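Local coordinates for protein predicted ATPase involved in replication control, Cdc46/Mcm family (Methanopyrus kandleri AV19, PDB 3F8T) that probably binds ATP and single-stranded DNA and is related to the MCM helicases that unwind DNA during replication, at residues A[97-109]-A[114-126]. The protein carries 2 engineered substitutions. Sequence-based numbering, arbitrary orientation.
Sequences RFRGLPHRFRRVE and MDGALISIEGVVR
Phe98, on a short strand paired with strand 55-58, meets the Leu118 side chain through its CB, 3.5 Å from Leu118 CD2. Leu101 packs on the same leucine with CD1, while its other branch, CD2, lies 3.6 Å from the backbone C of Ile119. Replacing Leu101 by an alanine would probably open a gap beside Leu118 and over the Ile119-Ser120 peptide. Phe105 passes at about a right angle to Met114, whose chain, bent at chi2 (-60°) and chi3 (-71°), brings CE to 3.6 Å from Phe105 CD2; helix 64-72 also touches this ring, and Arg104 NE lies over one of its faces. Ser120 N donates to Phe105 O (2.9 Å), lying in the carbonyl plane. Arg107 N points almost straight at Ser120 OG (170° at the hydrogen), a hydroxyl also bonded to Glu162. The extended Arg107 chain runs alongside Glu122, with NE in a long salt bridge to Glu122 OE1 (3.7 Å); the same OE1 also pairs with Arg160. Val108 N donates to Ser120 O (3.0 Å), while its CG1 meets Met114 CG (4.1 Å) and its CG2 Ile119 CB (4.0 Å). Apolar contacts thus flank a polar centre at Ser120, whose three bonds fix the loop's register on the OB fold's first strand.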
loop_
_atom_site.group_PDB
_atom_site.type_symbol
_atom_site.label_atom_id
_atom_site.label_comp_id
_atom_site.label_asym_id
_atom_site.label_seq_id
_atom_site.Cartn_x
_atom_site.Cartn_y
_atom_site.Cartn_z
ATOM N N ARG A 97 20.272 20.256 -6.969
ATOM C CA ARG A 97 19.473 19.481 -6.039
ATOM C C ARG A 97 19.602 20.106 -4.660
ATOM O O ARG A 97 20.641 20.686 -4.322
ATOM C CB ARG A 97 19.942 18.024 -6.004
ATOM C CG ARG A 97 19.808 17.261 -7.341
ATOM C CD ARG A 97 18.345 17.002 -7.741
ATOM N NE ARG A 97 18.241 16.213 -8.969
ATOM C CZ ARG A 97 17.897 16.700 -10.161
ATOM N NH1 ARG A 97 17.605 17.985 -10.310
ATOM N NH2 ARG A 97 17.834 15.889 -11.213
ATOM N N PHE A 98 18.545 19.992 -3.873
ATOM C CA PHE A 98 18.588 20.437 -2.497
ATOM C C PHE A 98 18.398 19.228 -1.589
ATOM O O PHE A 98 17.582 18.342 -1.872
ATOM C CB PHE A 98 17.505 21.486 -2.220
ATOM C CG PHE A 98 17.597 22.718 -3.087
ATOM C CD1 PHE A 98 16.993 22.749 -4.348
ATOM C CD2 PHE A 98 18.252 23.863 -2.628
ATOM C CE1 PHE A 98 17.058 23.901 -5.153
ATOM C CE2 PHE A 98 18.321 25.021 -3.422
ATOM C CZ PHE A 98 17.728 25.034 -4.686
ATOM N N ARG A 99 19.158 19.204 -0.499
ATOM C CA ARG A 99 19.007 18.186 0.530
ATOM C C ARG A 99 18.749 18.890 1.851
ATOM O O ARG A 99 19.061 20.083 2.006
ATOM C CB ARG A 99 20.274 17.319 0.628
ATOM C CG ARG A 99 20.781 16.756 -0.709
ATOM C CD ARG A 99 19.849 15.673 -1.272
ATOM N NE ARG A 99 19.918 15.546 -2.734
ATOM C CZ ARG A 99 20.784 14.780 -3.403
ATOM N NH1 ARG A 99 21.692 14.057 -2.757
ATOM N NH2 ARG A 99 20.750 14.742 -4.736
ATOM N N GLY A 100 18.171 18.154 2.795
ATOM C CA GLY A 100 18.031 18.636 4.161
ATOM C C GLY A 100 17.019 19.743 4.334
ATOM O O GLY A 100 17.281 20.718 5.039
ATOM N N LEU A 101 15.859 19.594 3.693
ATOM C CA LEU A 101 14.725 20.500 3.896
ATOM C C LEU A 101 14.377 20.634 5.367
ATOM O O LEU A 101 14.270 19.620 6.054
ATOM C CB LEU A 101 13.478 19.988 3.155
ATOM C CG LEU A 101 13.327 20.276 1.664
ATOM C CD1 LEU A 101 14.493 19.690 0.872
ATOM C CD2 LEU A 101 11.993 19.712 1.154
ATOM N N PRO A 102 14.212 21.879 5.862
ATOM C CA PRO A 102 13.615 22.059 7.188
ATOM C C PRO A 102 12.274 21.323 7.289
ATOM O O PRO A 102 11.536 21.209 6.300
ATOM C CB PRO A 102 13.414 23.569 7.285
ATOM C CG PRO A 102 14.467 24.141 6.404
ATOM C CD PRO A 102 14.577 23.169 5.245
ATOM N N HIS A 103 11.975 20.832 8.488
ATOM C CA HIS A 103 10.883 19.883 8.696
ATOM C C HIS A 103 9.516 20.364 8.203
ATOM O O HIS A 103 8.725 19.564 7.688
ATOM C CB HIS A 103 10.818 19.451 10.166
ATOM C CG HIS A 103 9.848 18.338 10.417
ATOM N ND1 HIS A 103 10.156 17.015 10.185
ATOM C CD2 HIS A 103 8.567 18.355 10.857
ATOM C CE1 HIS A 103 9.113 16.261 10.485
ATOM N NE2 HIS A 103 8.135 17.049 10.896
ATOM N N ARG A 104 9.256 21.663 8.330
ATOM C CA ARG A 104 7.969 22.240 7.929
ATOM C C ARG A 104 7.728 22.247 6.414
ATOM O O ARG A 104 6.588 22.414 5.971
ATOM C CB ARG A 104 7.788 23.652 8.509
ATOM C CG ARG A 104 8.817 24.644 8.047
ATOM C CD ARG A 104 8.422 26.088 8.319
ATOM N NE ARG A 104 7.519 26.618 7.298
ATOM C CZ ARG A 104 7.542 27.874 6.859
ATOM N NH1 ARG A 104 8.444 28.730 7.329
ATOM N NH2 ARG A 104 6.678 28.271 5.929
ATOM N N PHE A 105 8.791 22.072 5.625
ATOM C CA PHE A 105 8.664 22.042 4.162
ATOM C C PHE A 105 8.490 20.613 3.620
ATOM O O PHE A 105 8.349 20.411 2.405
ATOM C CB PHE A 105 9.865 22.723 3.486
ATOM C CG PHE A 105 10.021 24.182 3.844
ATOM C CD1 PHE A 105 10.758 24.560 4.963
ATOM C CD2 PHE A 105 9.438 25.173 3.061
ATOM C CE1 PHE A 105 10.902 25.921 5.302
ATOM C CE2 PHE A 105 9.579 26.525 3.390
ATOM C CZ PHE A 105 10.318 26.889 4.515
ATOM N N ARG A 106 8.502 19.632 4.517
ATOM C CA ARG A 106 8.412 18.214 4.119
ATOM C C ARG A 106 6.993 17.668 4.265
ATOM O O ARG A 106 6.275 18.029 5.203
ATOM C CB ARG A 106 9.370 17.348 4.944
ATOM C CG ARG A 106 10.836 17.746 4.858
ATOM C CD ARG A 106 11.729 16.638 5.395
ATOM N NE ARG A 106 13.021 17.151 5.845
ATOM C CZ ARG A 106 14.120 16.410 5.997
ATOM N NH1 ARG A 106 14.099 15.106 5.723
ATOM N NH2 ARG A 106 15.251 16.977 6.413
ATOM N N ARG A 107 6.608 16.785 3.341
ATOM C CA ARG A 107 5.291 16.141 3.345
ATOM C C ARG A 107 4.153 17.147 3.491
ATOM O O ARG A 107 3.275 16.992 4.342
ATOM C CB ARG A 107 5.215 15.081 4.446
ATOM C CG ARG A 107 6.217 13.955 4.268
ATOM C CD ARG A 107 6.263 13.064 5.501
ATOM N NE ARG A 107 7.340 12.085 5.387
ATOM C CZ ARG A 107 8.567 12.246 5.882
ATOM N NH1 ARG A 107 8.895 13.351 6.556
ATOM N NH2 ARG A 107 9.470 11.288 5.705
ATOM N N VAL A 108 4.197 18.178 2.654
ATOM C CA VAL A 108 3.235 19.271 2.666
ATOM C C VAL A 108 1.844 18.767 2.270
ATOM O O VAL A 108 1.667 18.114 1.242
ATOM C CB VAL A 108 3.701 20.430 1.739
ATOM C CG1 VAL A 108 2.568 21.391 1.438
ATOM C CG2 VAL A 108 4.876 21.173 2.368
ATOM N N GLU A 109 0.864 19.075 3.111
ATOM C CA GLU A 109 -0.495 18.602 2.914
ATOM C C GLU A 109 -1.330 19.503 2.006
ATOM O O GLU A 109 -2.333 19.051 1.445
ATOM C CB GLU A 109 -1.170 18.396 4.275
ATOM C CG GLU A 109 -0.496 17.313 5.112
ATOM C CD GLU A 109 -1.242 16.999 6.398
ATOM O OE1 GLU A 109 -2.458 17.292 6.473
ATOM O OE2 GLU A 109 -0.607 16.451 7.330
ATOM N N MET A 114 2.156 27.340 -0.712
ATOM C CA MET A 114 3.617 27.233 -0.779
ATOM C C MET A 114 4.193 27.661 -2.129
ATOM O O MET A 114 5.310 27.266 -2.467
ATOM C CB MET A 114 4.098 25.802 -0.455
ATOM C CG MET A 114 3.686 25.251 0.912
ATOM S SD MET A 114 4.275 26.221 2.299
ATOM C CE MET A 114 6.033 25.876 2.261
ATOM N N ASP A 115 3.460 28.470 -2.899
ATOM C CA ASP A 115 3.946 28.845 -4.230
ATOM C C ASP A 115 5.341 29.446 -4.134
ATOM O O ASP A 115 5.608 30.235 -3.235
ATOM C CB ASP A 115 3.020 29.838 -4.937
ATOM C CG ASP A 115 3.257 29.869 -6.442
ATOM O OD1 ASP A 115 3.553 28.810 -7.028
ATOM O OD2 ASP A 115 3.156 30.929 -7.056
ATOM N N GLY A 116 6.221 29.045 -5.047
ATOM C CA GLY A 116 7.594 29.555 -5.089
ATOM C C GLY A 116 8.602 28.805 -4.223
ATOM O O GLY A 116 9.802 28.995 -4.388
ATOM N N ALA A 117 8.100 27.943 -3.335
ATOM C CA ALA A 117 8.901 27.270 -2.308
ATOM C C ALA A 117 9.380 25.867 -2.695
ATOM O O ALA A 117 8.707 25.143 -3.460
ATOM C CB ALA A 117 8.117 27.200 -1.007
ATOM N N LEU A 118 10.537 25.494 -2.143
ATOM C CA LEU A 118 11.028 24.125 -2.183
ATOM C C LEU A 118 10.295 23.327 -1.118
ATOM O O LEU A 118 10.264 23.716 0.062
ATOM C CB LEU A 118 12.537 24.088 -1.894
ATOM C CG LEU A 118 13.158 22.697 -1.709
ATOM C CD1 LEU A 118 13.260 21.986 -3.049
ATOM C CD2 LEU A 118 14.519 22.870 -1.070
ATOM N N ILE A 119 9.699 22.217 -1.533
ATOM C CA ILE A 119 8.929 21.369 -0.634
ATOM C C ILE A 119 9.103 19.903 -1.022
ATOM O O ILE A 119 9.607 19.603 -2.109
ATOM C CB ILE A 119 7.396 21.723 -0.655
ATOM C CG1 ILE A 119 6.732 21.243 -1.956
ATOM C CG2 ILE A 119 7.177 23.240 -0.433
ATOM C CD1 ILE A 119 5.233 21.086 -1.879
ATOM N N SER A 120 8.668 18.995 -0.142
ATOM C CA SER A 120 8.398 17.627 -0.592
ATOM C C SER A 120 6.924 17.295 -0.381
ATOM O O SER A 120 6.264 17.865 0.503
ATOM C CB SER A 120 9.311 16.595 0.086
ATOM O OG SER A 120 8.803 16.185 1.338
ATOM N N ILE A 121 6.403 16.430 -1.245
ATOM C CA ILE A 121 5.105 15.800 -1.021
ATOM C C ILE A 121 5.315 14.297 -0.927
ATOM O O ILE A 121 6.318 13.773 -1.415
ATOM C CB ILE A 121 4.059 16.155 -2.126
ATOM C CG1 ILE A 121 4.495 15.685 -3.527
ATOM C CG2 ILE A 121 3.764 17.647 -2.092
ATOM C CD1 ILE A 121 3.368 15.710 -4.586
ATOM N N GLU A 122 4.369 13.608 -0.299
ATOM C CA GLU A 122 4.408 12.169 -0.266
ATOM C C GLU A 122 3.001 11.617 -0.438
ATOM O O GLU A 122 2.059 12.091 0.203
ATOM C CB GLU A 122 5.009 11.703 1.055
ATOM C CG GLU A 122 5.201 10.195 1.172
ATOM C CD GLU A 122 5.763 9.829 2.526
ATOM O OE1 GLU A 122 5.029 9.960 3.521
ATOM O OE2 GLU A 122 6.945 9.440 2.599
ATOM N N GLY A 123 2.863 10.640 -1.328
ATOM C CA GLY A 123 1.607 9.929 -1.477
ATOM C C GLY A 123 1.583 8.952 -2.631
ATOM O O GLY A 123 2.627 8.505 -3.092
ATOM N N VAL A 124 0.379 8.622 -3.084
ATOM C CA VAL A 124 0.161 7.572 -4.096
ATOM C C VAL A 124 -0.128 8.211 -5.438
ATOM O O VAL A 124 -0.940 9.132 -5.522
ATOM C CB VAL A 124 -1.001 6.597 -3.690
ATOM C CG1 VAL A 124 -1.295 5.561 -4.800
ATOM C CG2 VAL A 124 -0.658 5.863 -2.381
ATOM N N VAL A 125 0.568 7.736 -6.473
ATOM C CA VAL A 125 0.391 8.249 -7.822
ATOM C C VAL A 125 -0.945 7.759 -8.373
ATOM O O VAL A 125 -1.194 6.551 -8.491
ATOM C CB VAL A 125 1.570 7.838 -8.772
ATOM C CG1 VAL A 125 1.378 8.435 -10.159
ATOM C CG2 VAL A 125 2.926 8.255 -8.183
ATOM N N ARG A 126 -1.812 8.708 -8.702
ATOM C CA ARG A 126 -3.129 8.385 -9.246
ATOM C C ARG A 126 -3.091 8.220 -10.755
ATOM O O ARG A 126 -3.855 7.427 -11.323
ATOM C CB ARG A 126 -4.108 9.506 -8.910
ATOM C CG ARG A 126 -4.381 9.649 -7.426
ATOM C CD ARG A 126 -5.434 8.655 -6.968
ATOM N NE ARG A 126 -6.766 9.199 -7.177
ATOM C CZ ARG A 126 -7.594 9.569 -6.207
ATOM N NH1 ARG A 126 -7.259 9.441 -4.929
ATOM N NH2 ARG A 126 -8.773 10.064 -6.527
HETATM O O HOH W 1 2.660 15.355 1.287
#